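Local structure of putative oxidoreductase (Klebsiella pneumoniae subsp. pneumoniae MGH 78578, 3E82) at residues Leu33-Lys45 with Val53-Asp67. The protein is a putative oxidoreductase of the Gfo/Idh/MocA family that probably binds a nicotinamide adenine dinucleotide cofactor through its Rossmann-fold domain. Residues are numbered along the deposited sequence; the frame is centred on the assembly and turned at random.
Sequences LNLAFVASRDEEK and VTVIASPEAAVQHPD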
loop_
_atom_site.group_PDB
_atom_site.type_symbol
_atom_site.label_atom_id
_atom_site.label_comp_id
_atom_site.label_asym_id
_atom_site.label_seq_id
_atom_site.Cartn_x
_atom_site.Cartn_y
_atom_site.Cartn_z
ATOM N N LEU B 33 7.044 -41.130 6.880
ATOM C CA LEU B 33 6.173 -40.664 7.948
ATOM C C LEU B 33 4.985 -41.608 8.047
ATOM O O LEU B 33 4.430 -42.028 7.036
ATOM C CB LEU B 33 5.667 -39.250 7.658
ATOM C CG LEU B 33 6.704 -38.134 7.549
ATOM C CD1 LEU B 33 5.969 -36.807 7.433
ATOM C CD2 LEU B 33 7.618 -38.137 8.785
ATOM N N ASN B 34 4.586 -41.941 9.264
ATOM C CA ASN B 34 3.457 -42.841 9.438
ATOM C C ASN B 34 2.437 -42.268 10.426
ATOM O O ASN B 34 2.716 -42.127 11.610
ATOM C CB ASN B 34 3.976 -44.216 9.903
ATOM C CG ASN B 34 2.868 -45.157 10.339
ATOM O OD1 ASN B 34 1.800 -45.219 9.727
ATOM N ND2 ASN B 34 3.127 -45.909 11.400
ATOM N N LEU B 35 1.267 -41.912 9.917
ATOM C CA LEU B 35 0.196 -41.394 10.762
ATOM C C LEU B 35 -0.456 -42.626 11.399
ATOM O O LEU B 35 -1.292 -43.287 10.781
ATOM C CB LEU B 35 -0.824 -40.630 9.918
ATOM C CG LEU B 35 -2.037 -40.072 10.670
ATOM C CD1 LEU B 35 -1.593 -39.260 11.882
ATOM C CD2 LEU B 35 -2.857 -39.213 9.717
ATOM N N ALA B 36 -0.060 -42.928 12.633
ATOM C CA ALA B 36 -0.557 -44.105 13.344
ATOM C C ALA B 36 -1.650 -43.814 14.360
ATOM O O ALA B 36 -2.451 -44.696 14.685
ATOM C CB ALA B 36 0.603 -44.801 14.035
ATOM N N PHE B 37 -1.679 -42.589 14.873
ATOM C CA PHE B 37 -2.679 -42.214 15.867
ATOM C C PHE B 37 -3.361 -40.881 15.563
ATOM O O PHE B 37 -2.760 -39.971 14.995
ATOM C CB PHE B 37 -2.033 -42.114 17.255
ATOM C CG PHE B 37 -1.359 -43.378 17.711
ATOM C CD1 PHE B 37 -2.090 -44.396 18.321
ATOM C CD2 PHE B 37 0.010 -43.548 17.529
ATOM C CE1 PHE B 37 -1.461 -45.564 18.745
ATOM C CE2 PHE B 37 0.649 -44.710 17.947
ATOM C CZ PHE B 37 -0.086 -45.722 18.558
ATOM N N VAL B 38 -4.626 -40.785 15.952
ATOM C CA VAL B 38 -5.404 -39.566 15.794
ATOM C C VAL B 38 -6.188 -39.391 17.096
ATOM O O VAL B 38 -6.930 -40.291 17.503
ATOM C CB VAL B 38 -6.393 -39.657 14.597
ATOM C CG1 VAL B 38 -7.349 -38.468 14.614
ATOM C CG2 VAL B 38 -5.626 -39.670 13.281
ATOM N N ALA B 39 -5.989 -38.263 17.774
ATOM C CA ALA B 39 -6.723 -38.012 19.011
ATOM C C ALA B 39 -7.969 -37.217 18.637
ATOM O O ALA B 39 -7.877 -36.107 18.094
ATOM C CB ALA B 39 -5.873 -37.236 20.007
ATOM N N SER B 40 -9.128 -37.813 18.902
ATOM C CA SER B 40 -10.410 -37.200 18.598
ATOM C C SER B 40 -11.504 -37.925 19.372
ATOM O O SER B 40 -11.432 -39.142 19.570
ATOM C CB SER B 40 -10.698 -37.290 17.098
ATOM O OG SER B 40 -12.019 -36.858 16.796
ATOM N N ARG B 41 -12.510 -37.170 19.803
ATOM C CA ARG B 41 -13.635 -37.710 20.561
ATOM C C ARG B 41 -14.645 -38.392 19.646
ATOM O O ARG B 41 -15.588 -39.026 20.126
ATOM C CB ARG B 41 -14.350 -36.589 21.326
ATOM C CG ARG B 41 -13.508 -35.879 22.362
ATOM C CD ARG B 41 -13.089 -36.821 23.471
ATOM N NE ARG B 41 -12.220 -36.164 24.450
ATOM C CZ ARG B 41 -11.769 -36.750 25.557
ATOM N NH1 ARG B 41 -12.106 -38.007 25.830
ATOM N NH2 ARG B 41 -10.970 -36.084 26.383
ATOM N N ASP B 42 -14.449 -38.257 18.334
ATOM C CA ASP B 42 -15.358 -38.851 17.358
ATOM C C ASP B 42 -14.662 -39.897 16.486
ATOM O O ASP B 42 -14.224 -39.589 15.377
ATOM C CB ASP B 42 -15.941 -37.762 16.459
ATOM C CG ASP B 42 -17.061 -38.273 15.577
ATOM O OD1 ASP B 42 -17.190 -39.505 15.435
ATOM O OD2 ASP B 42 -17.808 -37.443 15.017
ATOM N N GLU B 43 -14.580 -41.129 16.981
ATOM C CA GLU B 43 -13.923 -42.198 16.242
ATOM C C GLU B 43 -14.472 -42.369 14.829
ATOM O O GLU B 43 -13.714 -42.352 13.861
ATOM C CB GLU B 43 -14.033 -43.526 16.995
ATOM C CG GLU B 43 -13.408 -44.683 16.232
ATOM C CD GLU B 43 -13.429 -45.992 16.998
ATOM O OE1 GLU B 43 -14.535 -46.467 17.337
ATOM O OE2 GLU B 43 -12.334 -46.546 17.254
ATOM N N GLU B 44 -15.785 -42.529 14.715
ATOM C CA GLU B 44 -16.420 -42.710 13.414
ATOM C C GLU B 44 -16.019 -41.667 12.379
ATOM O O GLU B 44 -15.742 -42.008 11.226
ATOM C CB GLU B 44 -17.942 -42.721 13.563
ATOM C CG GLU B 44 -18.496 -44.030 14.111
ATOM C CD GLU B 44 -19.978 -43.942 14.442
ATOM O OE1 GLU B 44 -20.326 -43.293 15.453
ATOM O OE2 GLU B 44 -20.794 -44.513 13.689
ATOM N N LYS B 45 -15.993 -40.398 12.777
ATOM C CA LYS B 45 -15.611 -39.340 11.845
ATOM C C LYS B 45 -14.203 -39.596 11.305
ATOM O O LYS B 45 -13.940 -39.439 10.110
ATOM C CB LYS B 45 -15.650 -37.976 12.536
ATOM C CG LYS B 45 -15.212 -36.827 11.642
ATOM C CD LYS B 45 -15.267 -35.485 12.364
ATOM C CE LYS B 45 -14.299 -35.441 13.542
ATOM N NZ LYS B 45 -14.336 -34.133 14.262
ATOM N N VAL B 53 -6.462 -46.213 11.052
ATOM C CA VAL B 53 -5.633 -45.506 12.021
ATOM C C VAL B 53 -6.184 -45.770 13.429
ATOM O O VAL B 53 -7.373 -46.055 13.592
ATOM C CB VAL B 53 -5.614 -43.978 11.733
ATOM C CG1 VAL B 53 -6.906 -43.329 12.214
ATOM C CG2 VAL B 53 -4.413 -43.343 12.397
ATOM N N THR B 54 -5.327 -45.704 14.443
ATOM C CA THR B 54 -5.780 -45.926 15.818
ATOM C C THR B 54 -6.252 -44.605 16.437
ATOM O O THR B 54 -5.488 -43.642 16.514
ATOM C CB THR B 54 -4.653 -46.496 16.701
ATOM O OG1 THR B 54 -4.166 -47.714 16.127
ATOM C CG2 THR B 54 -5.166 -46.776 18.104
ATOM N N VAL B 55 -7.505 -44.556 16.881
ATOM C CA VAL B 55 -8.032 -43.331 17.475
ATOM C C VAL B 55 -7.991 -43.358 18.995
ATOM O O VAL B 55 -8.483 -44.298 19.620
ATOM C CB VAL B 55 -9.489 -43.076 17.054
ATOM C CG1 VAL B 55 -9.975 -41.763 17.660
ATOM C CG2 VAL B 55 -9.601 -43.040 15.545
ATOM N N ILE B 56 -7.399 -42.327 19.590
ATOM C CA ILE B 56 -7.329 -42.225 21.040
ATOM C C ILE B 56 -8.175 -41.030 21.460
ATOM O O ILE B 56 -7.946 -39.904 21.011
ATOM C CB ILE B 56 -5.888 -42.024 21.534
ATOM C CG1 ILE B 56 -5.035 -43.239 21.163
ATOM C CG2 ILE B 56 -5.879 -41.813 23.042
ATOM C CD1 ILE B 56 -3.598 -43.135 21.648
ATOM N N ALA B 57 -9.151 -41.279 22.327
ATOM C CA ALA B 57 -10.056 -40.237 22.790
ATOM C C ALA B 57 -9.384 -38.999 23.375
ATOM O O ALA B 57 -9.638 -37.887 22.914
ATOM C CB ALA B 57 -11.043 -40.821 23.801
ATOM N N SER B 58 -8.526 -39.169 24.378
ATOM C CA SER B 58 -7.884 -38.008 24.992
ATOM C C SER B 58 -6.538 -37.603 24.396
ATOM O O SER B 58 -5.679 -38.448 24.117
ATOM C CB SER B 58 -7.700 -38.225 26.494
ATOM O OG SER B 58 -6.656 -39.143 26.742
ATOM N N PRO B 59 -6.335 -36.286 24.217
ATOM C CA PRO B 59 -5.108 -35.704 23.663
ATOM C C PRO B 59 -3.891 -36.092 24.501
ATOM O O PRO B 59 -2.849 -36.461 23.966
ATOM C CB PRO B 59 -5.380 -34.202 23.720
ATOM C CG PRO B 59 -6.867 -34.119 23.609
ATOM C CD PRO B 59 -7.323 -35.233 24.511
ATOM N N GLU B 60 -4.045 -36.005 25.820
ATOM C CA GLU B 60 -2.973 -36.330 26.756
ATOM C C GLU B 60 -2.449 -37.749 26.548
ATOM O O GLU B 60 -1.241 -37.973 26.496
ATOM C CB GLU B 60 -3.467 -36.177 28.197
ATOM C CG GLU B 60 -4.007 -34.792 28.567
ATOM C CD GLU B 60 -5.223 -34.383 27.740
ATOM O OE1 GLU B 60 -6.086 -35.246 27.465
ATOM O OE2 GLU B 60 -5.324 -33.193 27.369
ATOM N N ALA B 61 -3.357 -38.711 26.435
ATOM C CA ALA B 61 -2.964 -40.100 26.229
ATOM C C ALA B 61 -2.263 -40.286 24.882
ATOM O O ALA B 61 -1.282 -41.031 24.777
ATOM C CB ALA B 61 -4.183 -41.007 26.309
ATOM N N ALA B 62 -2.774 -39.618 23.851
ATOM C CA ALA B 62 -2.189 -39.718 22.515
ATOM C C ALA B 62 -0.767 -39.169 22.519
ATOM O O ALA B 62 0.168 -39.816 22.046
ATOM C CB ALA B 62 -3.037 -38.949 21.516
ATOM N N VAL B 63 -0.612 -37.969 23.063
ATOM C CA VAL B 63 0.688 -37.325 23.130
ATOM C C VAL B 63 1.721 -38.148 23.906
ATOM O O VAL B 63 2.887 -38.199 23.528
ATOM C CB VAL B 63 0.565 -35.927 23.772
ATOM C CG1 VAL B 63 1.927 -35.396 24.126
ATOM C CG2 VAL B 63 -0.136 -34.970 22.807
ATOM N N GLN B 64 1.288 -38.801 24.979
ATOM C CA GLN B 64 2.199 -39.587 25.815
ATOM C C GLN B 64 2.405 -41.050 25.424
ATOM O O GLN B 64 3.158 -41.766 26.081
ATOM C CB GLN B 64 1.741 -39.511 27.276
ATOM C CG GLN B 64 1.754 -38.097 27.824
ATOM C CD GLN B 64 1.152 -37.988 29.210
ATOM O OE1 GLN B 64 0.001 -38.365 29.431
ATOM N NE2 GLN B 64 1.925 -37.462 30.149
ATOM N N HIS B 65 1.755 -41.497 24.357
ATOM C CA HIS B 65 1.891 -42.890 23.930
ATOM C C HIS B 65 3.342 -43.197 23.530
ATOM O O HIS B 65 3.944 -42.470 22.737
ATOM C CB HIS B 65 0.948 -43.159 22.756
ATOM C CG HIS B 65 0.673 -44.611 22.503
ATOM N ND1 HIS B 65 1.650 -45.502 22.111
ATOM C CD2 HIS B 65 -0.488 -45.312 22.518
ATOM C CE1 HIS B 65 1.101 -46.684 21.889
ATOM N NE2 HIS B 65 -0.195 -46.594 22.128
ATOM N N PRO B 66 3.916 -44.286 24.078
ATOM C CA PRO B 66 5.292 -44.702 23.794
ATOM C C PRO B 66 5.618 -44.952 22.325
ATOM O O PRO B 66 6.758 -44.767 21.908
ATOM C CB PRO B 66 5.462 -45.965 24.647
ATOM C CG PRO B 66 4.067 -46.507 24.743
ATOM C CD PRO B 66 3.249 -45.259 24.967
ATOM N N ASP B 67 4.632 -45.368 21.540
ATOM C CA ASP B 67 4.873 -45.637 20.124
ATOM C C ASP B 67 4.872 -44.381 19.256
ATOM O O ASP B 67 5.073 -44.462 18.043
ATOM C CB ASP B 67 3.836 -46.614 19.572
ATOM C CG ASP B 67 4.001 -48.015 20.126
ATOM O OD1 ASP B 67 5.029 -48.276 20.790
ATOM O OD2 ASP B 67 3.106 -48.855 19.882
HETATM O O HOH W 1 -1.757 -47.158 15.491
HETATM O O HOH W 2 -9.214 -46.922 16.711
#
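A beta-alpha-beta unit puts strand 54-56 parallel to strand 33-39, and Phe37, Val38 and Ala39 pair with Thr54, Val55 and Ile56. Four backbone bonds join the strands. Val38 is held at both ends: its N gives to Thr54 O at 3.0 Å, and its O receives Ile56 N. The other two run from Thr54 N to Ala36 O and, more bent (139° at the hydrogen), from Ser40 N to Ile56 O. Water 1 links Ala36 O with Thr54 OG1. Strand 54-56 is one of the two edge strands of the six-stranded parallel Rossmann sheet in this chain, and strand 8-13 flanks 33-39 on its other side. Helix 43-49 makes the crossover and packs Val46 on Val38, Val53 and Val55. On the face of Phe37 and Ala39 lies helix 59-64; Ala39 CB meets Ala62 CB at 3.6 Å. The Phe37 ring lies alongside Thr54, with CD1 3.7 Å from Thr54 CB. Its CZ sits over one face of the His65 ring, planes 39° apart. Asp67 N donates to His65 ND1 in the ring plane (3.0 Å), which helps fix that ring's rotation. Arg41, bent at chi2 (-64°), lays one guanidinium face over Ala57 O and Ser58 CA.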